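Local coordinates for peptidoglycan glycosyltransferase (Eggerthella lenta, PDB 4MNR), which is a penicillin-binding protein whose crystallised fragment joins a dimerisation-type domain to a transpeptidase-family domain of the beta-lactamase clan, at residues A[57-62]-A[116-121]. Residues are numbered along the deposited sequence; the frame is centred on the assembly and turned at random.
Sequences DLASHV and KIQQAA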
loop_
_atom_site.group_PDB
_atom_site.type_symbol
_atom_site.label_atom_id
_atom_site.label_comp_id
_atom_site.label_asym_id
_atom_site.label_seq_id
_atom_site.Cartn_x
_atom_site.Cartn_y
_atom_site.Cartn_z
ATOM N N ASP A 57 11.501 -7.000 16.779
ATOM C CA ASP A 57 10.266 -6.862 16.005
ATOM C C ASP A 57 10.466 -6.426 14.551
ATOM O O ASP A 57 9.517 -5.996 13.893
ATOM C CB ASP A 57 9.261 -5.942 16.715
ATOM C CG ASP A 57 9.709 -4.491 16.766
ATOM O OD1 ASP A 57 10.754 -4.135 16.173
ATOM O OD2 ASP A 57 8.985 -3.691 17.398
ATOM N N LEU A 58 11.688 -6.569 14.038
ATOM C CA LEU A 58 11.983 -6.155 12.666
ATOM C C LEU A 58 11.281 -7.063 11.658
ATOM O O LEU A 58 11.551 -8.267 11.615
ATOM C CB LEU A 58 13.507 -6.156 12.432
ATOM C CG LEU A 58 13.962 -5.487 11.129
ATOM C CD1 LEU A 58 13.748 -3.962 11.168
ATOM C CD2 LEU A 58 15.416 -5.810 10.858
ATOM N N ALA A 59 10.344 -6.487 10.896
ATOM C CA ALA A 59 9.584 -7.215 9.883
ATOM C C ALA A 59 8.894 -8.489 10.395
ATOM O O ALA A 59 8.807 -9.471 9.672
ATOM C CB ALA A 59 10.492 -7.546 8.679
ATOM N N SER A 60 8.387 -8.457 11.622
ATOM C CA SER A 60 7.802 -9.659 12.212
ATOM C C SER A 60 6.726 -10.329 11.367
ATOM O O SER A 60 6.727 -11.551 11.217
ATOM C CB SER A 60 7.243 -9.361 13.600
ATOM O OG SER A 60 8.303 -9.058 14.474
ATOM N N HIS A 61 5.791 -9.549 10.842
ATOM C CA HIS A 61 4.692 -10.149 10.088
ATOM C C HIS A 61 5.183 -10.785 8.807
ATOM O O HIS A 61 4.654 -11.804 8.371
ATOM C CB HIS A 61 3.628 -9.109 9.769
ATOM C CG HIS A 61 2.999 -8.524 10.988
ATOM N ND1 HIS A 61 3.552 -7.462 11.668
ATOM C CD2 HIS A 61 1.881 -8.871 11.667
ATOM C CE1 HIS A 61 2.795 -7.176 12.713
ATOM N NE2 HIS A 61 1.774 -8.012 12.733
ATOM N N VAL A 62 6.188 -10.165 8.195
ATOM C CA VAL A 62 6.767 -10.679 6.960
ATOM C C VAL A 62 7.539 -11.985 7.189
ATOM O O VAL A 62 7.330 -12.971 6.467
ATOM C CB VAL A 62 7.692 -9.640 6.299
ATOM C CG1 VAL A 62 8.544 -10.286 5.216
ATOM C CG2 VAL A 62 6.873 -8.499 5.699
ATOM N N LYS A 116 17.168 -0.547 7.524
ATOM C CA LYS A 116 17.014 0.828 8.000
ATOM C C LYS A 116 15.703 1.448 7.526
ATOM O O LYS A 116 15.036 2.168 8.280
ATOM C CB LYS A 116 18.199 1.704 7.573
ATOM C CG LYS A 116 19.523 1.287 8.202
ATOM C CD LYS A 116 20.688 2.070 7.597
ATOM C CE LYS A 116 20.508 3.573 7.760
ATOM N NZ LYS A 116 21.635 4.348 7.147
ATOM N N ILE A 117 15.329 1.167 6.278
ATOM C CA ILE A 117 14.051 1.648 5.762
ATOM C C ILE A 117 12.917 0.925 6.487
ATOM O O ILE A 117 11.912 1.526 6.854
ATOM C CB ILE A 117 13.953 1.464 4.231
ATOM C CG1 ILE A 117 15.106 2.201 3.553
ATOM C CG2 ILE A 117 12.638 2.015 3.705
ATOM C CD1 ILE A 117 15.136 2.037 2.038
ATOM N N GLN A 118 13.102 -0.370 6.724
ATOM C CA GLN A 118 12.114 -1.146 7.470
ATOM C C GLN A 118 11.908 -0.556 8.870
ATOM O O GLN A 118 10.783 -0.390 9.315
ATOM C CB GLN A 118 12.562 -2.605 7.578
ATOM C CG GLN A 118 11.595 -3.482 8.378
ATOM C CD GLN A 118 10.290 -3.745 7.657
ATOM O OE1 GLN A 118 10.244 -3.783 6.429
ATOM N NE2 GLN A 118 9.225 -3.958 8.427
ATOM N N GLN A 119 12.997 -0.189 9.538
ATOM C CA GLN A 119 12.889 0.374 10.882
ATOM C C GLN A 119 12.169 1.725 10.833
ATOM O O GLN A 119 11.372 2.044 11.724
ATOM C CB GLN A 119 14.270 0.524 11.542
ATOM C CG GLN A 119 14.190 0.941 12.996
ATOM C CD GLN A 119 13.455 -0.079 13.830
ATOM O OE1 GLN A 119 13.842 -1.249 13.869
ATOM N NE2 GLN A 119 12.381 0.349 14.495
ATOM N N ALA A 120 12.450 2.521 9.800
ATOM C CA ALA A 120 11.785 3.818 9.677
ATOM C C ALA A 120 10.283 3.632 9.486
ATOM O O ALA A 120 9.487 4.374 10.063
ATOM C CB ALA A 120 12.371 4.631 8.518
ATOM N N ALA A 121 9.907 2.646 8.680
ATOM C CA ALA A 121 8.481 2.362 8.469
ATOM C C ALA A 121 7.811 1.946 9.775
ATOM O O ALA A 121 6.697 2.377 10.091
ATOM C CB ALA A 121 8.314 1.285 7.413
HETATM O O HOH W 1 13.236 -3.508 15.000
HETATM O O HOH W 2 11.328 -1.280 16.662
#
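Leu58 and Gln118 both hold CG trans to the main-chain nitrogen (chi1 -169° and 179°), which sends the two side chains across one another at a slant, with Leu58 CD1 lying 3.6 Å from Gln118 CG. A bend at chi2 (71°) then turns the Gln118 amide onto Ala59, where NE2 comes to 3.6 Å from Ala59 CA and 3.8 Å from its CB. Meeting these carbons, NE2 makes a van der Waals contact; the buried amide's polar bonds lie elsewhere: NE2 bonds to Gln122 OE1, OE1 accepts from Met145 N, and together they fix the flip of the group. Gln122 OE1 also takes Ala59 N, so this one oxygen ties the turn to the helix. At the partly exposed edge, Gln119 OE1 passes 3.8 Å from Leu58 CD1, and two waters complete the join. One donates to both Asp57 OD1 and Gln119 OE1, at 2.6 Å from the latter; the other donates to Asp57 OD1 and accepts from Gln119 NE2, 2.9 Å away, an amide nitrogen that also bonds to Asp123 OD1. Through these waters both ends of the Gln119 amide are linked to Asp57 OD1. The arrangement packs a type II beta turn of the dimerisation-type region, Asp57 to Ser60, with Ala59 as N-cap of helix 60-63, against helix 115-125, which lies on the five-stranded antiparallel sheet of the penicillin-binding transpeptidase fold.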